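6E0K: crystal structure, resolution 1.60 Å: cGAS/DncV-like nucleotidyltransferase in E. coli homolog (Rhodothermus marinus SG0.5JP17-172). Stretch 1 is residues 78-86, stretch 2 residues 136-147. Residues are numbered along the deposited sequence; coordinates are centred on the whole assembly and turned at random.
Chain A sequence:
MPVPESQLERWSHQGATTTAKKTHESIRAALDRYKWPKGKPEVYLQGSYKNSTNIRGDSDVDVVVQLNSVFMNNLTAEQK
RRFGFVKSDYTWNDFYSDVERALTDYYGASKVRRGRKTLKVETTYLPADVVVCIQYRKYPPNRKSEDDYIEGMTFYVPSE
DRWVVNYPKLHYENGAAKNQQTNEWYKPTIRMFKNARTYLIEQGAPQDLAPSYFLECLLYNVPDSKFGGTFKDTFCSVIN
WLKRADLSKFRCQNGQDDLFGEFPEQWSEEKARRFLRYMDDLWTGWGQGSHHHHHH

Stretch 1, residues 78-86: EQKRRFGFV
Stretch 2, residues 136-147: YRKYPPNRKSED

Stretch 1 begins in a helix (78-82) that a Schellman motif closes, then runs on as loop: Gly84 has positive phi (74/25), Gly84 N bonds to Arg81 O (3.0 Å) and Phe85 N to Lys80 O (3.0 Å). Stretch 2 leaves a strand at Lys138 and continues as loop, extended through Pro141, with positive phi at Asn142 (67/-158) and a turn-like Glu146 (-70/-17), passing Gln79 at Arg143 (CA to CA 6.9 Å) and Phe83 at Glu146 (CA to CA 6.5 Å).

Arg137 (m, t, t) donates from NH1 to Tyr139 OH at 3.0 Å (162°), and that hydroxyl lies at the edge of the Phe85 ring, Tyr139 OH 3.7 Å from Phe85 CZ. Tyr139 (chi1 -78°, chi2 89°) also meets Phe83 (chi1 -74°, chi2 -37°) obliquely, ring centroids 5.3 Å apart and planes at 36°, with Tyr139 CE2 to Phe83 CE2 at 3.6 Å. Pro140 O accepts a weak bond from Gln79 NE2 (3.2 Å, 134°); Asn142 O accepts a straighter one from Gln79 NE2 (3.0 Å, 165°). Arg143 (t, t, t) lies flat on the Arg82 guanidinium, centres 4.0 Å apart, planes at 20°, despite like charge; Arg82 NE is bridged to Glu78 OE2 at 2.7 Å. Lys144 O approaches the Phe83 edge, 3.3 Å from Phe83 CE1, and Glu146 CA packs 3.4 Å from Phe83 CE1.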

# COMPACT_ATOMS: atom_id res chain seq x y z
N GLU A 78 26.44 -20.71 2.56
CA GLU A 78 27.69 -20.21 3.12
C GLU A 78 27.48 -18.94 3.92
O GLU A 78 28.07 -18.77 5.01
CB GLU A 78 28.72 -20.00 2.00
CG GLU A 78 29.99 -19.25 2.43
CD GLU A 78 30.86 -20.00 3.46
OE1 GLU A 78 30.57 -21.16 3.82
OE2 GLU A 78 31.86 -19.40 3.90
N GLN A 79 26.63 -18.02 3.43
CA GLN A 79 26.38 -16.80 4.18
C GLN A 79 25.67 -17.11 5.49
O GLN A 79 25.99 -16.53 6.53
CB GLN A 79 25.55 -15.81 3.37
CG GLN A 79 26.23 -15.26 2.13
CD GLN A 79 25.28 -14.36 1.34
OE1 GLN A 79 24.20 -14.79 0.94
NE2 GLN A 79 25.66 -13.09 1.13
N LYS A 80 24.72 -18.05 5.45
CA LYS A 80 24.04 -18.46 6.68
C LYS A 80 25.03 -19.03 7.68
O LYS A 80 24.95 -18.73 8.89
CB LYS A 80 22.95 -19.48 6.37
CG LYS A 80 21.78 -18.91 5.58
CD LYS A 80 20.73 -19.98 5.33
CE LYS A 80 19.75 -19.55 4.26
NZ LYS A 80 18.82 -20.69 3.95
N ARG A 81 25.99 -19.84 7.20
CA ARG A 81 27.01 -20.40 8.08
C ARG A 81 27.86 -19.30 8.71
O ARG A 81 28.11 -19.32 9.92
CB ARG A 81 27.89 -21.40 7.30
CG ARG A 81 27.35 -22.82 7.30
CD ARG A 81 28.42 -23.82 6.83
NE ARG A 81 28.94 -23.47 5.52
CZ ARG A 81 28.41 -23.90 4.38
NH1 ARG A 81 27.35 -24.70 4.40
NH2 ARG A 81 28.94 -23.53 3.23
N ARG A 82 28.30 -18.33 7.91
CA ARG A 82 29.15 -17.26 8.46
C ARG A 82 28.43 -16.47 9.54
O ARG A 82 29.07 -15.93 10.44
CB ARG A 82 29.61 -16.34 7.33
CG ARG A 82 30.54 -17.01 6.32
CD ARG A 82 31.89 -17.38 6.94
NE ARG A 82 32.82 -17.88 5.93
CZ ARG A 82 34.09 -18.20 6.16
NH1 ARG A 82 34.61 -18.06 7.37
NH2 ARG A 82 34.85 -18.65 5.17
N PHE A 83 27.10 -16.38 9.45
CA PHE A 83 26.31 -15.64 10.43
C PHE A 83 25.86 -16.50 11.60
O PHE A 83 25.24 -15.98 12.54
CB PHE A 83 25.07 -15.04 9.76
CG PHE A 83 25.34 -13.86 8.88
CD1 PHE A 83 26.31 -12.92 9.21
CD2 PHE A 83 24.58 -13.66 7.74
CE1 PHE A 83 26.53 -11.82 8.39
CE2 PHE A 83 24.80 -12.56 6.90
CZ PHE A 83 25.77 -11.64 7.24
N GLY A 84 26.14 -17.81 11.59
CA GLY A 84 25.70 -18.65 12.68
C GLY A 84 24.21 -18.96 12.69
O GLY A 84 23.66 -19.29 13.74
N PHE A 85 23.56 -18.91 11.53
CA PHE A 85 22.13 -19.15 11.44
C PHE A 85 21.81 -20.63 11.33
O PHE A 85 22.57 -21.42 10.74
CB PHE A 85 21.53 -18.41 10.23
CG PHE A 85 21.58 -16.91 10.34
CD1 PHE A 85 21.78 -16.28 11.55
CD2 PHE A 85 21.40 -16.12 9.20
CE1 PHE A 85 21.80 -14.88 11.64
CE2 PHE A 85 21.43 -14.72 9.28
CZ PHE A 85 21.64 -14.11 10.50
N VAL A 86 20.66 -21.01 11.89
CA VAL A 86 20.14 -22.37 11.79
C VAL A 86 18.73 -22.30 11.23
O VAL A 86 18.10 -21.25 11.20
CB VAL A 86 20.14 -23.12 13.14
CG1 VAL A 86 21.52 -23.09 13.77
CG2 VAL A 86 19.08 -22.51 14.08
N TYR A 136 11.18 -10.95 6.31
CA TYR A 136 12.08 -11.28 5.21
C TYR A 136 13.27 -10.34 5.27
O TYR A 136 13.10 -9.12 5.42
CB TYR A 136 11.37 -11.13 3.85
CG TYR A 136 12.25 -11.52 2.69
CD1 TYR A 136 12.35 -12.85 2.30
CD2 TYR A 136 12.99 -10.57 1.99
CE1 TYR A 136 13.16 -13.22 1.21
CE2 TYR A 136 13.80 -10.93 0.93
CZ TYR A 136 13.88 -12.25 0.54
OH TYR A 136 14.68 -12.59 -0.52
N ARG A 137 14.48 -10.89 5.19
CA ARG A 137 15.70 -10.09 5.19
C ARG A 137 16.36 -10.20 3.82
O ARG A 137 16.77 -11.30 3.42
CB ARG A 137 16.66 -10.56 6.28
CG ARG A 137 16.12 -10.37 7.69
CD ARG A 137 17.21 -10.69 8.71
NE ARG A 137 16.70 -10.65 10.08
CZ ARG A 137 17.46 -10.87 11.15
NH1 ARG A 137 18.75 -11.13 11.02
NH2 ARG A 137 16.91 -10.82 12.36
N LYS A 138 16.50 -9.07 3.14
CA LYS A 138 17.22 -9.01 1.88
C LYS A 138 18.64 -8.55 2.19
O LYS A 138 18.87 -7.39 2.54
CB LYS A 138 16.53 -8.06 0.90
CG LYS A 138 17.25 -7.97 -0.43
CD LYS A 138 16.42 -7.24 -1.47
CE LYS A 138 16.05 -5.83 -1.01
NZ LYS A 138 15.36 -5.09 -2.12
N TYR A 139 19.59 -9.48 2.08
CA TYR A 139 20.99 -9.24 2.37
C TYR A 139 21.77 -8.95 1.10
O TYR A 139 21.42 -9.45 0.02
CB TYR A 139 21.63 -10.46 3.05
CG TYR A 139 21.32 -10.63 4.52
CD1 TYR A 139 20.20 -11.34 4.94
CD2 TYR A 139 22.19 -10.14 5.49
CE1 TYR A 139 19.94 -11.53 6.29
CE2 TYR A 139 21.93 -10.31 6.84
CZ TYR A 139 20.81 -11.02 7.23
OH TYR A 139 20.56 -11.20 8.57
N PRO A 140 22.84 -8.18 1.23
CA PRO A 140 23.72 -7.92 0.09
C PRO A 140 24.61 -9.12 -0.21
O PRO A 140 24.78 -10.01 0.64
CB PRO A 140 24.55 -6.73 0.57
CG PRO A 140 24.60 -6.89 2.04
CD PRO A 140 23.25 -7.42 2.42
N PRO A 141 25.22 -9.15 -1.39
CA PRO A 141 26.11 -10.26 -1.75
C PRO A 141 27.39 -10.31 -0.92
O PRO A 141 27.81 -9.32 -0.30
CB PRO A 141 26.45 -9.97 -3.22
CG PRO A 141 25.30 -9.15 -3.72
CD PRO A 141 24.80 -8.35 -2.55
N ASN A 142 28.03 -11.48 -0.95
CA ASN A 142 29.34 -11.71 -0.35
C ASN A 142 29.30 -11.61 1.17
O ASN A 142 28.24 -11.76 1.78
CB ASN A 142 30.36 -10.74 -0.94
CG ASN A 142 30.51 -10.92 -2.43
OD1 ASN A 142 30.83 -12.00 -2.91
ND2 ASN A 142 30.26 -9.85 -3.19
N ARG A 143 30.45 -11.35 1.79
CA ARG A 143 30.60 -11.39 3.25
C ARG A 143 30.46 -9.97 3.80
O ARG A 143 31.38 -9.15 3.65
CB ARG A 143 31.95 -12.01 3.61
CG ARG A 143 32.06 -12.56 5.02
CD ARG A 143 33.30 -13.46 5.15
NE ARG A 143 33.73 -13.63 6.53
CZ ARG A 143 34.79 -14.34 6.91
NH1 ARG A 143 35.54 -14.95 6.00
NH2 ARG A 143 35.11 -14.42 8.19
N LYS A 144 29.32 -9.69 4.43
CA LYS A 144 29.01 -8.38 5.00
C LYS A 144 28.56 -8.56 6.45
O LYS A 144 28.54 -9.67 6.98
CB LYS A 144 27.93 -7.66 4.17
CG LYS A 144 28.35 -7.33 2.75
CD LYS A 144 29.41 -6.23 2.75
CE LYS A 144 29.76 -5.79 1.34
NZ LYS A 144 30.81 -4.73 1.34
N SER A 145 28.19 -7.45 7.09
CA SER A 145 27.80 -7.46 8.49
C SER A 145 26.41 -8.07 8.67
O SER A 145 25.55 -7.96 7.79
CB SER A 145 27.81 -6.05 9.07
OG SER A 145 28.94 -5.32 8.60
N GLU A 146 26.18 -8.69 9.83
CA GLU A 146 24.89 -9.34 10.06
C GLU A 146 23.74 -8.35 10.22
O GLU A 146 22.58 -8.75 10.10
CB GLU A 146 24.97 -10.26 11.29
CG GLU A 146 25.02 -9.55 12.63
CD GLU A 146 24.68 -10.47 13.79
OE1 GLU A 146 24.08 -11.54 13.55
OE2 GLU A 146 25.01 -10.12 14.95
N ASP A 147 24.03 -7.08 10.48
CA ASP A 147 23.00 -6.06 10.57
C ASP A 147 22.77 -5.31 9.26
O ASP A 147 21.92 -4.42 9.21
CB ASP A 147 23.34 -5.05 11.68
CG ASP A 147 23.07 -5.60 13.07
OD1 ASP A 147 23.56 -6.71 13.37
OD2 ASP A 147 22.38 -4.92 13.85